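Local structure of G/U mismatch-specific DNA glycosylase (Deinococcus radiodurans, 2C2Q) at residues G79-G91 and E99-E111. The protein belongs to the mismatch-specific branch of the uracil-DNA glycosylase superfamily, enzymes built on an alpha/beta fold with a central sheet. The protein carries 1 engineered substitution. Residues are numbered along the deposited sequence; the frame is centred on the assembly and turned at random.
Sequences GLGLTDVAKRHSG and EAWRPDELRRKVE
Arg88 and Glu105 meet in a salt bridge that illustrates how a loop leaving a strand can be tied to the first turn of the next helix. From CB the arginine chain runs straight through CG and CD to NE, whose partner is Glu15. Beyond it, NH1 reaches Glu105 OE1 at 3.0 Å along a nearly straight bond (172°), in the guanidinium plane and on the syn side of the oxygen, while NH2 bonds weakly to Glu105 OE2 and donates to a water that weakly bonds OE2. The same carboxylate lies over one face of the Arg102 guanidinium, shifted toward its rim with no N-H aimed at it; Arg102 grips Asp104 side-on through NE and NH2. Arg88 NH1 and Arg102 NH1 approach to 4.2 Å, their charges probably offset by both acids. Deeper in, Val85 O takes the N-H of Arg102 at 2.9 Å. With Val85 CG1 anti to the backbone N (chi1 -176°), this methyl meets the Trp101 ring edge at CE3, 3.8 Å away. Thr83 CG2 meets Leu106 CD1 at 3.7 Å, packing helix 103-113 beside strand 80-84. The helix forms the beta-alpha-beta crossover to parallel strand 117-120, with strand 28-32 between the two in the sheet.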
loop_
_atom_site.group_PDB
_atom_site.type_symbol
_atom_site.label_atom_id
_atom_site.label_comp_id
_atom_site.label_asym_id
_atom_site.label_seq_id
_atom_site.Cartn_x
_atom_site.Cartn_y
_atom_site.Cartn_z
ATOM N N GLY A 79 -11.622 3.335 6.180
ATOM C CA GLY A 79 -11.629 2.110 5.397
ATOM C C GLY A 79 -10.319 1.738 4.693
ATOM O O GLY A 79 -10.298 0.896 3.798
ATOM N N LEU A 80 -9.216 2.308 5.177
ATOM C CA LEU A 80 -7.896 2.066 4.595
ATOM C C LEU A 80 -7.011 1.265 5.571
ATOM O O LEU A 80 -7.094 1.468 6.791
ATOM C CB LEU A 80 -7.183 3.373 4.283
ATOM C CG LEU A 80 -7.382 3.914 2.839
ATOM C CD1 LEU A 80 -8.932 4.053 2.547
ATOM C CD2 LEU A 80 -6.639 5.202 2.678
ATOM N N GLY A 81 -6.190 0.402 5.002
ATOM C CA GLY A 81 -5.131 -0.334 5.735
ATOM C C GLY A 81 -3.782 -0.235 5.040
ATOM O O GLY A 81 -3.647 0.394 3.957
ATOM N N LEU A 82 -2.789 -0.914 5.611
ATOM C CA LEU A 82 -1.415 -0.746 5.191
ATOM C C LEU A 82 -0.644 -2.031 5.425
ATOM O O LEU A 82 -0.826 -2.714 6.483
ATOM C CB LEU A 82 -0.673 0.342 5.997
ATOM C CG LEU A 82 -1.163 1.793 5.818
ATOM C CD1 LEU A 82 -0.510 2.635 6.858
ATOM C CD2 LEU A 82 -0.746 2.203 4.333
ATOM N N THR A 83 0.206 -2.336 4.483
ATOM C CA THR A 83 1.302 -3.320 4.695
ATOM C C THR A 83 2.413 -3.071 3.641
ATOM O O THR A 83 2.314 -2.119 2.882
ATOM C CB THR A 83 0.768 -4.782 4.660
ATOM O OG1 THR A 83 1.836 -5.708 4.950
ATOM C CG2 THR A 83 0.221 -5.170 3.255
ATOM N N ASP A 84 3.405 -3.949 3.564
ATOM C CA ASP A 84 4.484 -3.851 2.588
ATOM C C ASP A 84 4.876 -5.240 2.124
ATOM O O ASP A 84 4.683 -6.209 2.854
ATOM C CB ASP A 84 5.719 -3.225 3.227
ATOM C CG ASP A 84 5.572 -1.716 3.482
ATOM O OD1 ASP A 84 4.995 -0.973 2.628
ATOM O OD2 ASP A 84 6.084 -1.172 4.494
ATOM N N VAL A 85 5.517 -5.317 0.976
ATOM C CA VAL A 85 5.974 -6.632 0.489
ATOM C C VAL A 85 7.094 -7.165 1.372
ATOM O O VAL A 85 7.196 -8.378 1.619
ATOM C CB VAL A 85 6.402 -6.534 -0.994
ATOM C CG1 VAL A 85 6.789 -7.919 -1.559
ATOM C CG2 VAL A 85 5.273 -5.877 -1.858
ATOM N N ALA A 86 7.964 -6.275 1.840
ATOM C CA ALA A 86 9.040 -6.613 2.775
ATOM C C ALA A 86 8.763 -5.983 4.169
ATOM O O ALA A 86 8.675 -4.745 4.302
ATOM C CB ALA A 86 10.350 -6.147 2.239
ATOM N N LYS A 87 8.628 -6.825 5.195
ATOM C CA LYS A 87 8.227 -6.342 6.510
ATOM C C LYS A 87 9.350 -6.378 7.585
ATOM O O LYS A 87 9.213 -5.796 8.633
ATOM C CB LYS A 87 7.062 -7.174 7.004
ATOM C CG LYS A 87 5.743 -6.882 6.291
ATOM C CD LYS A 87 5.240 -5.405 6.477
ATOM C CE LYS A 87 5.105 -5.037 7.945
ATOM N NZ LYS A 87 4.286 -3.780 8.180
ATOM N N ARG A 88 10.384 -7.180 7.320
ATOM C CA ARG A 88 11.463 -7.411 8.289
ATOM C C ARG A 88 12.763 -6.688 7.959
ATOM O O ARG A 88 13.771 -6.888 8.679
ATOM C CB ARG A 88 11.763 -8.933 8.331
ATOM C CG ARG A 88 10.535 -9.771 8.797
ATOM C CD ARG A 88 10.852 -11.279 8.989
ATOM N NE ARG A 88 9.702 -12.039 9.494
ATOM C CZ ARG A 88 8.648 -12.394 8.739
ATOM N NH1 ARG A 88 8.571 -12.039 7.457
ATOM N NH2 ARG A 88 7.661 -13.118 9.274
ATOM N N HIS A 89 12.771 -5.890 6.878
ATOM C CA HIS A 89 13.954 -5.168 6.463
ATOM C C HIS A 89 13.507 -3.767 6.038
ATOM O O HIS A 89 12.374 -3.573 5.615
ATOM C CB HIS A 89 14.608 -5.845 5.237
ATOM C CG HIS A 89 15.049 -7.271 5.475
ATOM N ND1 HIS A 89 14.179 -8.342 5.433
ATOM C CD2 HIS A 89 16.274 -7.789 5.759
ATOM C CE1 HIS A 89 14.851 -9.465 5.672
ATOM N NE2 HIS A 89 16.124 -9.153 5.884
ATOM N N SER A 90 14.443 -2.814 6.115
ATOM C CA SER A 90 14.175 -1.462 5.687
ATOM C C SER A 90 15.239 -1.004 4.721
ATOM O O SER A 90 16.342 -1.587 4.652
ATOM C CB SER A 90 14.111 -0.543 6.908
ATOM O OG SER A 90 15.389 -0.371 7.551
ATOM N N GLY A 91 14.918 0.056 3.996
ATOM C CA GLY A 91 15.882 0.709 3.116
ATOM C C GLY A 91 15.286 0.799 1.730
ATOM O O GLY A 91 14.071 0.533 1.534
ATOM N N GLU A 99 15.928 -12.155 0.271
ATOM C CA GLU A 99 14.984 -12.794 1.180
ATOM C C GLU A 99 14.010 -11.793 1.851
ATOM O O GLU A 99 13.070 -12.183 2.508
ATOM C CB GLU A 99 15.745 -13.602 2.251
ATOM C CG GLU A 99 16.690 -12.780 3.100
ATOM C CD GLU A 99 18.130 -12.687 2.552
ATOM O OE1 GLU A 99 18.407 -12.738 1.302
ATOM O OE2 GLU A 99 19.005 -12.538 3.411
ATOM N N ALA A 100 14.263 -10.488 1.663
ATOM C CA ALA A 100 13.369 -9.474 2.242
ATOM C C ALA A 100 11.919 -9.530 1.703
ATOM O O ALA A 100 10.983 -9.243 2.453
ATOM C CB ALA A 100 13.939 -8.047 1.986
ATOM N N TRP A 101 11.760 -9.881 0.442
ATOM C CA TRP A 101 10.496 -9.788 -0.269
ATOM C C TRP A 101 9.646 -11.008 0.032
ATOM O O TRP A 101 10.062 -12.141 -0.302
ATOM C CB TRP A 101 10.737 -9.746 -1.766
ATOM C CG TRP A 101 11.692 -8.712 -2.219
ATOM C CD1 TRP A 101 13.021 -8.879 -2.549
ATOM C CD2 TRP A 101 11.407 -7.312 -2.391
ATOM N NE1 TRP A 101 13.574 -7.671 -2.910
ATOM C CE2 TRP A 101 12.614 -6.686 -2.826
ATOM C CE3 TRP A 101 10.262 -6.524 -2.208
ATOM C CZ2 TRP A 101 12.695 -5.324 -3.108
ATOM C CZ3 TRP A 101 10.345 -5.135 -2.513
ATOM C CH2 TRP A 101 11.557 -4.561 -2.929
ATOM N N ARG A 102 8.454 -10.790 0.605
ATOM C CA ARG A 102 7.531 -11.900 0.942
ATOM C C ARG A 102 6.111 -11.713 0.391
ATOM O O ARG A 102 5.151 -11.572 1.178
ATOM C CB ARG A 102 7.530 -12.215 2.459
ATOM C CG ARG A 102 8.918 -12.537 3.057
ATOM C CD ARG A 102 9.508 -13.848 2.486
ATOM N NE ARG A 102 8.508 -14.907 2.691
ATOM C CZ ARG A 102 8.367 -15.596 3.848
ATOM N NH1 ARG A 102 9.184 -15.366 4.887
ATOM N NH2 ARG A 102 7.393 -16.489 3.977
ATOM N N PRO A 103 5.967 -11.669 -0.951
ATOM C CA PRO A 103 4.671 -11.498 -1.601
ATOM C C PRO A 103 3.699 -12.661 -1.225
ATOM O O PRO A 103 2.483 -12.506 -1.330
ATOM C CB PRO A 103 5.000 -11.515 -3.113
ATOM C CG PRO A 103 6.344 -12.175 -3.240
ATOM C CD PRO A 103 7.052 -11.886 -1.930
ATOM N N ASP A 104 4.269 -13.783 -0.787
ATOM C CA ASP A 104 3.546 -14.956 -0.324
ATOM C C ASP A 104 2.808 -14.647 0.970
ATOM O O ASP A 104 1.615 -14.868 1.039
ATOM C CB ASP A 104 4.489 -16.167 -0.184
ATOM C CG ASP A 104 5.647 -15.936 0.797
ATOM O OD1 ASP A 104 6.350 -14.888 0.666
ATOM O OD2 ASP A 104 5.935 -16.738 1.726
ATOM N N GLU A 105 3.497 -14.042 1.944
ATOM C CA GLU A 105 2.840 -13.543 3.163
ATOM C C GLU A 105 1.808 -12.461 2.871
ATOM O O GLU A 105 0.759 -12.421 3.508
ATOM C CB GLU A 105 3.878 -13.050 4.172
ATOM C CG GLU A 105 4.712 -14.172 4.782
ATOM C CD GLU A 105 5.630 -13.709 5.876
ATOM O OE1 GLU A 105 6.201 -12.589 5.785
ATOM O OE2 GLU A 105 5.787 -14.479 6.846
ATOM N N LEU A 106 2.088 -11.591 1.897
ATOM C CA LEU A 106 1.108 -10.582 1.483
ATOM C C LEU A 106 -0.153 -11.298 0.971
ATOM O O LEU A 106 -1.250 -10.959 1.339
ATOM C CB LEU A 106 1.678 -9.693 0.363
ATOM C CG LEU A 106 0.743 -8.698 -0.325
ATOM C CD1 LEU A 106 0.066 -7.779 0.706
ATOM C CD2 LEU A 106 1.588 -7.908 -1.349
ATOM N N ARG A 107 0.052 -12.270 0.088
ATOM C CA ARG A 107 -1.094 -12.939 -0.534
ATOM C C ARG A 107 -1.946 -13.629 0.499
ATOM O O ARG A 107 -3.159 -13.546 0.424
ATOM C CB ARG A 107 -0.600 -13.889 -1.593
ATOM C CG ARG A 107 -0.336 -13.210 -2.950
ATOM C CD ARG A 107 0.315 -14.202 -3.966
ATOM N NE ARG A 107 0.703 -13.594 -5.251
ATOM C CZ ARG A 107 -0.116 -13.361 -6.273
ATOM N NH1 ARG A 107 -1.420 -13.657 -6.195
ATOM N NH2 ARG A 107 0.363 -12.797 -7.390
ATOM N N ARG A 108 -1.328 -14.250 1.496
ATOM C CA ARG A 108 -2.092 -14.868 2.604
ATOM C C ARG A 108 -2.936 -13.872 3.394
ATOM O O ARG A 108 -4.067 -14.157 3.759
ATOM C CB ARG A 108 -1.180 -15.609 3.556
ATOM C CG ARG A 108 -0.564 -16.834 2.925
ATOM C CD ARG A 108 0.676 -17.404 3.678
ATOM N NE ARG A 108 0.452 -17.680 5.096
ATOM C CZ ARG A 108 1.181 -17.167 6.090
ATOM N NH1 ARG A 108 2.194 -16.338 5.813
ATOM N NH2 ARG A 108 0.900 -17.475 7.364
ATOM N N LYS A 109 -2.372 -12.688 3.649
ATOM C CA LYS A 109 -3.105 -11.641 4.286
ATOM C C LYS A 109 -4.313 -11.180 3.426
ATOM O O LYS A 109 -5.347 -10.873 3.945
ATOM C CB LYS A 109 -2.164 -10.464 4.597
ATOM C CG LYS A 109 -1.104 -10.795 5.661
ATOM C CD LYS A 109 0.010 -9.723 5.655
ATOM C CE LYS A 109 1.173 -10.201 6.431
ATOM N NZ LYS A 109 2.342 -9.211 6.369
ATOM N N VAL A 110 -4.109 -11.017 2.121
ATOM C CA VAL A 110 -5.156 -10.518 1.264
ATOM C C VAL A 110 -6.331 -11.516 1.254
ATOM O O VAL A 110 -7.481 -11.112 1.261
ATOM C CB VAL A 110 -4.638 -10.270 -0.137
ATOM C CG1 VAL A 110 -5.776 -9.909 -1.077
ATOM C CG2 VAL A 110 -3.643 -9.097 -0.110
ATOM N N GLU A 111 -5.975 -12.786 1.259
ATOM C CA GLU A 111 -6.954 -13.896 1.212
ATOM C C GLU A 111 -7.753 -13.904 2.503
ATOM O O GLU A 111 -8.945 -14.179 2.503
ATOM C CB GLU A 111 -6.235 -15.237 1.056
ATOM C CG GLU A 111 -7.171 -16.458 1.225
ATOM C CD GLU A 111 -8.433 -16.403 0.356
ATOM O OE1 GLU A 111 -8.360 -15.951 -0.818
ATOM O OE2 GLU A 111 -9.523 -16.823 0.837
HETATM O O HOH W 1 2.523 -8.261 3.821
HETATM O O HOH W 2 4.885 -9.473 2.913
HETATM O O HOH W 3 11.436 -8.444 5.016
HETATM O O HOH W 4 4.697 -13.000 8.882
#